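Beta-lactamase Rm3 (Uncultured bacterium, PDB 5IQK) probably hydrolyses the amide bond of beta-lactam antibiotics as a zinc-dependent metallo-beta-lactamase of subclass B3. Local coordinates at residues S227-R232 with D242-P247; R18-T23 with L173-A178. All coordinates share one frame; numbering follows the deposited sequence.

How the contacts relate
Contact 1 (227-232 with 242-247) and contact 2 (18-23 with 173-178) lie on the same side of the molecule, their centres about 11 Å apart, and share an apolar seam. Val-245 CG2 of contact 1 packs on Leu-173 CD1 of contact 2 at 3.6 Å, and the ring of Phe-244 rests on the strand backbone, with CD2 3.6 Å from Leu-19 O. Contact 2 spans the two sheets of the fold, whereas contact 1 closes a local helix-loop unit against them. Neither includes a zinc ligand; the side chain of Leu-229 is about 14 Å from a bound zinc ion, although His-223, a zinc ligand, shortly precedes 227-232.

Contact 1: S227-R232 with D242-P247; sequences SQLWQR and DAFVDP
The first turn of helix 229-239 meets the short 3-10 turn 242-244 that follows the helix, and Arg-232 and Phe-244 carry most of the contact. Arg-232 NH2 donates to the backbone O of Phe-244 at 2.9 Å, a fairly straight bond (159° at the hydrogen) that uses a lone pair in the carbonyl plane and runs near the guanidinium plane. On the other side of the group NH1 binds Ser-227 O at 3.0 Å, from a tilted position, and also Leu-219 O. NE makes a weak bond to a water, which in turn donates to Ala-243 O at 3.0 Å. The guanidinium is thus held by three backbone carbonyls, one of them across the contact, and more weakly by the water; the bend at chi3 (68°) swings NE across toward the 242-244 turn, so that NH2 reaches Phe-244 O while NH1 stays by Ser-227 O.

The Phe-244 ring packs apolar against the helix at a slant, its CD1 3.9 Å from Arg-232 CB and its CE1 3.9 Å from Leu-229 CD1. That same Leu-229 methyl lies over the rim of one guanidinium face. Separately, the Ala-243 CB methyl sits 3.5 Å from the helix carbonyl Arg-232 O, where the two backbones come nearest. One arginine thus joins the loop before the helix, the 3-10 turn after it and strand 218-221 of the metallo-beta-lactamase alpha-beta/beta-alpha fold.

Contact 2: R18-T23 with L173-A178; sequences RLFGNT and LNMVYA
Phe-20 and Leu-173 form the tight part of this contact between the two sheets: Leu-173 CD1 stands over the centre of the Phe-20 ring, 3.4 Å from its centroid and 8° off the ring normal, a close CH-pi contact. The two side chains cross at about a right angle, and Leu-173 CG lies 3.6 Å from Phe-20 CE1, near the rim. With CG anti to the backbone N (chi1 -174°), Phe-20 holds its ring beneath that methyl.

Next to it Met-175, bent at chi2 and chi3, brings CE within 3.9 Å of Phe-20 CB and 3.8 Å of Thr-23 CB, meeting the threonine tip to tip. Thr-23 OG1 is bound to Ser-166 and Trp-164 of strand 160-168.

The solvent side is formed by Arg-18, which is exposed, and Asn-22, partly so; neither touches 173-178. A type II' turn runs from Phe-20 to Thr-23, with a classic beta bulge at Leu-19 and Phe-20 facing Thr-23, and Arg-18 reaches back so that NE donates to Gly-21 O at 2.8 Å. No hydrogen bond joins the two segments: methyl and ring contacts, the Met-175 CE methyl among them, make the join, which is dispersive and depends on shape fit rather than on directional bonds.

Contact 1: S227-R232 with D242-P247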
ATOM      1  N   SER A 227       4.014   4.560  -9.479  1.00 25.56           N
ATOM      2  CA  SER A 227       4.568   3.469 -10.283  1.00 24.47           C
ATOM      3  C   SER A 227       4.020   3.534 -11.704  1.00 25.50           C
ATOM      4  O   SER A 227       4.038   2.538 -12.431  1.00 24.33           O
ATOM      5  CB  SER A 227       4.263   2.105  -9.657  1.00 21.40           C
ATOM      6  OG  SER A 227       2.871   1.815  -9.630  1.00 23.94           O
ATOM      7  N   GLN A 228       3.537   4.713 -12.092  1.00 22.84           N
ATOM      8  CA  GLN A 228       3.031   4.965 -13.453  1.00 26.33           C
ATOM      9  C   GLN A 228       1.939   3.980 -13.866  1.00 25.98           C
ATOM     10  O   GLN A 228       1.891   3.527 -15.028  1.00 26.25           O
ATOM     11  CB  GLN A 228       4.169   4.912 -14.479  1.00 24.53           C
ATOM     12  CG  GLN A 228       5.307   5.900 -14.204  1.00 27.09           C
ATOM     13  CD  GLN A 228       6.301   5.342 -13.201  1.00 27.21           C
ATOM     14  OE1 GLN A 228       6.676   4.171 -13.282  1.00 28.98           O
ATOM     15  NE2 GLN A 228       6.720   6.169 -12.240  1.00 27.23           N
ATOM     16  N   LEU A 229       1.047   3.656 -12.934  1.00 24.53           N
ATOM     17  CA  LEU A 229       0.064   2.603 -13.201  1.00 24.81           C
ATOM     18  C   LEU A 229      -0.900   2.991 -14.312  1.00 24.91           C
ATOM     19  O   LEU A 229      -1.364   2.114 -15.057  1.00 23.65           O
ATOM     20  CB  LEU A 229      -0.720   2.244 -11.938  1.00 22.37           C
ATOM     21  CG  LEU A 229      -1.628   1.013 -12.039  1.00 25.23           C
ATOM     22  CD1 LEU A 229      -0.834  -0.210 -12.486  1.00 20.95           C
ATOM     23  CD2 LEU A 229      -2.320   0.739 -10.715  1.00 24.69           C
ATOM     24  N   TRP A 230      -1.233   4.275 -14.427  1.00 24.16           N
ATOM     25  CA  TRP A 230      -2.218   4.657 -15.441  1.00 23.50           C
ATOM     26  C   TRP A 230      -1.610   4.707 -16.839  1.00 21.76           C
ATOM     27  O   TRP A 230      -2.303   4.413 -17.821  1.00 29.65           O
ATOM     28  CB  TRP A 230      -2.894   5.981 -15.057  1.00 24.86           C
ATOM     29  CG  TRP A 230      -3.447   5.933 -13.668  1.00 26.46           C
ATOM     30  CD1 TRP A 230      -3.360   6.915 -12.714  1.00 23.18           C
ATOM     31  CD2 TRP A 230      -4.122   4.820 -13.038  1.00 25.69           C
ATOM     32  NE1 TRP A 230      -3.955   6.491 -11.549  1.00 25.09           N
ATOM     33  CE2 TRP A 230      -4.423   5.214 -11.716  1.00 23.38           C
ATOM     34  CE3 TRP A 230      -4.514   3.540 -13.470  1.00 27.14           C
ATOM     35  CZ2 TRP A 230      -5.091   4.375 -10.819  1.00 21.76           C
ATOM     36  CZ3 TRP A 230      -5.172   2.706 -12.578  1.00 25.19           C
ATOM     37  CH2 TRP A 230      -5.455   3.130 -11.264  1.00 23.91           C
ATOM     38  N   GLN A 231      -0.322   5.027 -16.947  1.00 22.48           N
ATOM     39  CA  GLN A 231       0.360   4.890 -18.236  1.00 25.57           C
ATOM     40  C   GLN A 231       0.400   3.412 -18.642  1.00 24.98           C
ATOM     41  O   GLN A 231       0.123   3.050 -19.796  1.00 29.03           O
ATOM     42  CB  GLN A 231       1.782   5.441 -18.198  1.00 23.86           C
ATOM     43  CG  GLN A 231       1.875   6.960 -18.011  1.00 26.15           C
ATOM     44  CD  GLN A 231       1.957   7.365 -16.551  1.00 34.65           C
ATOM     45  OE1 GLN A 231       1.398   6.706 -15.672  1.00 32.00           O
ATOM     46  NE2 GLN A 231       2.666   8.454 -16.284  1.00 37.95           N
ATOM     47  N   ARG A 232       0.769   2.574 -17.681  1.00 21.78           N
ATOM     48  CA  ARG A 232       0.855   1.123 -17.879  1.00 24.28           C
ATOM     49  C   ARG A 232      -0.497   0.530 -18.273  1.00 23.33           C
ATOM     50  O   ARG A 232      -0.581  -0.278 -19.210  1.00 27.68           O
ATOM     51  CB  ARG A 232       1.383   0.480 -16.585  1.00 22.74           C
ATOM     52  CG  ARG A 232       2.868   0.761 -16.381  1.00 24.18           C
ATOM     53  CD  ARG A 232       3.342   0.538 -14.946  1.00 27.93           C
ATOM     54  NE  ARG A 232       3.333  -0.842 -14.485  1.00 26.63           N
ATOM     55  CZ  ARG A 232       3.203  -1.181 -13.206  1.00 24.26           C
ATOM     56  NH1 ARG A 232       3.050  -0.241 -12.277  1.00 23.56           N
ATOM     57  NH2 ARG A 232       3.218  -2.448 -12.858  1.00 19.73           N
ATOM     58  N   ASP A 242       1.924  -7.668 -20.527  1.00 28.14           N
ATOM     59  CA  ASP A 242       3.313  -7.235 -20.696  1.00 30.78           C
ATOM     60  C   ASP A 242       3.477  -5.786 -20.267  1.00 25.31           C
ATOM     61  O   ASP A 242       4.531  -5.378 -19.776  1.00 28.15           O
ATOM     62  CB  ASP A 242       3.772  -7.370 -22.146  1.00 33.88           C
ATOM     63  CG  ASP A 242       4.317  -8.748 -22.475  1.00 38.57           C
ATOM     64  OD1 ASP A 242       4.521  -9.560 -21.549  1.00 39.50           O
ATOM     65  OD2 ASP A 242       4.565  -9.002 -23.674  1.00 38.44           O
ATOM     66  N   ALA A 243       2.422  -5.008 -20.473  1.00 25.00           N
ATOM     67  CA  ALA A 243       2.453  -3.595 -20.153  1.00 27.19           C
ATOM     68  C   ALA A 243       2.691  -3.327 -18.668  1.00 28.16           C
ATOM     69  O   ALA A 243       3.190  -2.259 -18.314  1.00 28.07           O
ATOM     70  CB  ALA A 243       1.161  -2.938 -20.592  1.00 24.80           C
ATOM     71  N   PHE A 244       2.326  -4.278 -17.805  1.00 24.43           N
ATOM     72  CA  PHE A 244       2.497  -4.098 -16.361  1.00 24.50           C
ATOM     73  C   PHE A 244       3.819  -4.662 -15.857  1.00 25.02           C
ATOM     74  O   PHE A 244       4.192  -4.445 -14.705  1.00 23.36           O
ATOM     75  CB  PHE A 244       1.344  -4.750 -15.600  1.00 23.41           C
ATOM     76  CG  PHE A 244       0.015  -4.136 -15.883  1.00 25.13           C
ATOM     77  CD1 PHE A 244      -0.266  -2.844 -15.476  1.00 21.88           C
ATOM     78  CD2 PHE A 244      -0.966  -4.851 -16.560  1.00 22.48           C
ATOM     79  CE1 PHE A 244      -1.491  -2.270 -15.742  1.00 21.84           C
ATOM     80  CE2 PHE A 244      -2.197  -4.274 -16.835  1.00 23.90           C
ATOM     81  CZ  PHE A 244      -2.453  -2.968 -16.419  1.00 22.89           C
ATOM     82  N   VAL A 245       4.512  -5.397 -16.724  1.00 25.35           N
ATOM     83  CA  VAL A 245       5.750  -6.079 -16.358  1.00 26.81           C
ATOM     84  C   VAL A 245       6.986  -5.239 -16.663  1.00 29.12           C
ATOM     85  O   VAL A 245       7.201  -4.820 -17.798  1.00 29.70           O
ATOM     86  CB  VAL A 245       5.847  -7.441 -17.083  1.00 22.02           C
ATOM     87  CG1 VAL A 245       7.152  -8.147 -16.755  1.00 25.78           C
ATOM     88  CG2 VAL A 245       4.667  -8.289 -16.694  1.00 26.06           C
ATOM     89  N   ASP A 246       7.790  -4.997 -15.629  1.00 29.58           N
ATOM     90  CA  ASP A 246       9.003  -4.194 -15.734  1.00 30.17           C
ATOM     91  C   ASP A 246       9.919  -4.533 -14.556  1.00 32.60           C
ATOM     92  O   ASP A 246       9.687  -4.089 -13.429  1.00 31.83           O
ATOM     93  CB  ASP A 246       8.660  -2.697 -15.757  1.00 31.85           C
ATOM     94  CG  ASP A 246       9.884  -1.804 -15.926  1.00 32.52           C
ATOM     95  OD1 ASP A 246       9.704  -0.569 -15.956  1.00 37.92           O
ATOM     96  OD2 ASP A 246      11.019  -2.321 -16.013  1.00 35.15           O
ATOM     97  N   PRO A 247      10.964  -5.328 -14.817  1.00 30.29           N
ATOM     98  CA  PRO A 247      11.854  -5.827 -13.763  1.00 32.50           C
ATOM     99  C   PRO A 247      12.674  -4.725 -13.105  1.00 32.95           C
ATOM    100  O   PRO A 247      13.275  -4.956 -12.057  1.00 30.49           O
ATOM    101  CB  PRO A 247      12.769  -6.802 -14.508  1.00 33.97           C
ATOM    102  CG  PRO A 247      12.032  -7.138 -15.766  1.00 30.11           C
ATOM    103  CD  PRO A 247      11.315  -5.886 -16.132  1.00 33.90           C
TER
HETATM  104  O   HOH W   1       5.400  -1.965 -16.256  1.00 25.89           O

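Contact 2: R18-T23 with L173-A178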
ATOM      1  N   ARG A  18      -7.419  -6.779 -14.181  1.00 23.61           N
ATOM      2  CA  ARG A  18      -6.443  -7.754 -13.849  1.00 22.53           C
ATOM      3  C   ARG A  18      -5.060  -7.264 -14.138  1.00 27.89           C
ATOM      4  O   ARG A  18      -4.801  -6.663 -15.137  1.00 25.47           O
ATOM      5  CB  ARG A  18      -6.684  -9.037 -14.648  1.00 25.08           C
ATOM      6  CG  ARG A  18      -5.573 -10.041 -14.539  1.00 26.61           C
ATOM      7  CD  ARG A  18      -5.766 -11.168 -15.542  1.00 30.26           C
ATOM      8  NE  ARG A  18      -5.835 -12.488 -14.951  1.00 29.25           N
ATOM      9  CZ  ARG A  18      -6.200 -13.548 -15.618  1.00 36.60           C
ATOM     10  NH1 ARG A  18      -6.509 -13.423 -16.887  1.00 32.99           N
ATOM     11  NH2 ARG A  18      -6.232 -14.730 -15.049  1.00 37.77           N
ATOM     12  N   LEU A  19      -4.150  -7.533 -13.232  1.00 24.66           N
ATOM     13  CA  LEU A  19      -2.759  -7.146 -13.416  1.00 25.68           C
ATOM     14  C   LEU A  19      -1.970  -8.276 -14.040  1.00 30.73           C
ATOM     15  O   LEU A  19      -1.439  -8.149 -15.145  1.00 33.78           O
ATOM     16  CB  LEU A  19      -2.137  -6.743 -12.085  1.00 25.27           C
ATOM     17  CG  LEU A  19      -2.598  -5.386 -11.591  1.00 22.67           C
ATOM     18  CD1 LEU A  19      -2.363  -5.299 -10.087  1.00 21.59           C
ATOM     19  CD2 LEU A  19      -1.827  -4.305 -12.334  1.00 22.91           C
ATOM     20  N   PHE A  20      -1.899  -9.383 -13.308  1.00 29.77           N
ATOM     21  CA  PHE A  20      -1.262 -10.600 -13.781  1.00 30.02           C
ATOM     22  C   PHE A  20      -1.795 -11.784 -12.993  1.00 27.13           C
ATOM     23  O   PHE A  20      -1.816 -11.756 -11.766  1.00 24.10           O
ATOM     24  CB  PHE A  20       0.257 -10.517 -13.657  1.00 30.62           C
ATOM     25  CG  PHE A  20       0.969 -11.683 -14.274  1.00 34.88           C
ATOM     26  CD1 PHE A  20       1.429 -12.730 -13.485  1.00 33.79           C
ATOM     27  CD2 PHE A  20       1.155 -11.750 -15.643  1.00 35.95           C
ATOM     28  CE1 PHE A  20       2.076 -13.813 -14.053  1.00 36.52           C
ATOM     29  CE2 PHE A  20       1.797 -12.834 -16.222  1.00 39.24           C
ATOM     30  CZ  PHE A  20       2.256 -13.867 -15.427  1.00 37.70           C
ATOM     31  N   GLY A  21      -2.241 -12.815 -13.704  1.00 28.04           N
ATOM     32  CA  GLY A  21      -2.742 -14.026 -13.082  1.00 27.98           C
ATOM     33  C   GLY A  21      -3.871 -13.780 -12.103  1.00 24.05           C
ATOM     34  O   GLY A  21      -4.911 -13.233 -12.458  1.00 24.26           O
ATOM     35  N   ASN A  22      -3.650 -14.152 -10.850  1.00 25.62           N
ATOM     36  CA  ASN A  22      -4.673 -14.021  -9.826  1.00 25.49           C
ATOM     37  C   ASN A  22      -4.587 -12.697  -9.063  1.00 21.66           C
ATOM     38  O   ASN A  22      -5.197 -12.559  -8.009  1.00 21.59           O
ATOM     39  CB  ASN A  22      -4.596 -15.193  -8.842  1.00 22.37           C
ATOM     40  CG  ASN A  22      -3.245 -15.280  -8.137  1.00 24.07           C
ATOM     41  OD1 ASN A  22      -2.204 -14.998  -8.729  1.00 28.72           O
ATOM     42  ND2 ASN A  22      -3.264 -15.652  -6.862  1.00 24.83           N
ATOM     43  N   THR A  23      -3.822 -11.747  -9.596  1.00 21.25           N
ATOM     44  CA  THR A  23      -3.663 -10.430  -8.957  1.00 22.06           C
ATOM     45  C   THR A  23      -4.465  -9.354  -9.694  1.00 20.90           C
ATOM     46  O   THR A  23      -4.259  -9.144 -10.888  1.00 22.80           O
ATOM     47  CB  THR A  23      -2.182 -10.006  -8.905  1.00 21.80           C
ATOM     48  OG1 THR A  23      -1.417 -10.967  -8.159  1.00 23.70           O
ATOM     49  CG2 THR A  23      -2.034  -8.610  -8.250  1.00 19.05           C
ATOM     50  N   LEU A 173       5.403 -14.726 -11.985  1.00 34.66           N
ATOM     51  CA  LEU A 173       6.064 -13.441 -11.865  1.00 32.60           C
ATOM     52  C   LEU A 173       6.107 -13.015 -10.407  1.00 28.92           C
ATOM     53  O   LEU A 173       5.246 -13.402  -9.614  1.00 28.01           O
ATOM     54  CB  LEU A 173       5.356 -12.384 -12.709  1.00 34.54           C
ATOM     55  CG  LEU A 173       5.466 -12.569 -14.220  1.00 36.85           C
ATOM     56  CD1 LEU A 173       4.773 -11.425 -14.930  1.00 30.53           C
ATOM     57  CD2 LEU A 173       6.920 -12.677 -14.644  1.00 36.43           C
ATOM     58  N   ASN A 174       7.126 -12.235 -10.057  1.00 30.49           N
ATOM     59  CA  ASN A 174       7.239 -11.672  -8.719  1.00 26.62           C
ATOM     60  C   ASN A 174       6.459 -10.368  -8.603  1.00 26.24           C
ATOM     61  O   ASN A 174       6.727  -9.408  -9.327  1.00 26.56           O
ATOM     62  CB  ASN A 174       8.708 -11.457  -8.346  1.00 32.38           C
ATOM     63  CG  ASN A 174       9.502 -12.742  -8.376  1.00 33.23           C
ATOM     64  OD1 ASN A 174       9.090 -13.741  -7.795  1.00 35.08           O
ATOM     65  ND2 ASN A 174      10.636 -12.731  -9.072  1.00 31.84           N
ATOM     66  N   MET A 175       5.486 -10.355  -7.698  1.00 23.05           N
ATOM     67  CA  MET A 175       4.631  -9.197  -7.497  1.00 21.12           C
ATOM     68  C   MET A 175       5.109  -8.424  -6.287  1.00 22.51           C
ATOM     69  O   MET A 175       5.554  -9.001  -5.296  1.00 21.65           O
ATOM     70  CB  MET A 175       3.178  -9.608  -7.298  1.00 20.71           C
ATOM     71  CG  MET A 175       2.723 -10.734  -8.217  1.00 25.81           C
ATOM     72  SD  MET A 175       2.772 -10.307  -9.968  1.00 25.87           S
ATOM     73  CE  MET A 175       1.319  -9.262 -10.075  1.00 24.09           C
ATOM     74  N   VAL A 176       5.018  -7.107  -6.378  1.00 19.75           N
ATOM     75  CA  VAL A 176       5.437  -6.244  -5.286  1.00 19.50           C
ATOM     76  C   VAL A 176       4.383  -5.175  -5.062  1.00 20.06           C
ATOM     77  O   VAL A 176       4.001  -4.477  -6.000  1.00 20.35           O
ATOM     78  CB  VAL A 176       6.799  -5.571  -5.576  1.00 20.21           C
ATOM     79  CG1 VAL A 176       7.173  -4.618  -4.422  1.00 19.07           C
ATOM     80  CG2 VAL A 176       7.902  -6.625  -5.771  1.00 23.47           C
ATOM     81  N   TYR A 177       3.917  -5.052  -3.819  1.00 19.62           N
ATOM     82  CA  TYR A 177       3.109  -3.921  -3.400  1.00 18.11           C
ATOM     83  C   TYR A 177       4.015  -3.067  -2.531  1.00 17.03           C
ATOM     84  O   TYR A 177       4.334  -3.466  -1.412  1.00 16.31           O
ATOM     85  CB  TYR A 177       1.861  -4.367  -2.624  1.00 18.29           C
ATOM     86  CG  TYR A 177       0.868  -3.252  -2.340  1.00 17.31           C
ATOM     87  CD1 TYR A 177      -0.227  -3.045  -3.172  1.00 19.57           C
ATOM     88  CD2 TYR A 177       1.032  -2.396  -1.252  1.00 20.71           C
ATOM     89  CE1 TYR A 177      -1.140  -2.033  -2.924  1.00 17.42           C
ATOM     90  CE2 TYR A 177       0.129  -1.368  -1.000  1.00 19.50           C
ATOM     91  CZ  TYR A 177      -0.955  -1.199  -1.836  1.00 19.86           C
ATOM     92  OH  TYR A 177      -1.855  -0.193  -1.586  1.00 21.66           O
ATOM     93  N   ALA A 178       4.462  -1.933  -3.061  1.00 16.41           N
ATOM     94  CA  ALA A 178       5.430  -1.099  -2.350  1.00 19.16           C
ATOM     95  C   ALA A 178       4.732   0.000  -1.583  1.00 17.73           C
ATOM     96  O   ALA A 178       3.904   0.734  -2.124  1.00 17.51           O
ATOM     97  CB  ALA A 178       6.440  -0.504  -3.311  1.00 19.43           C
TER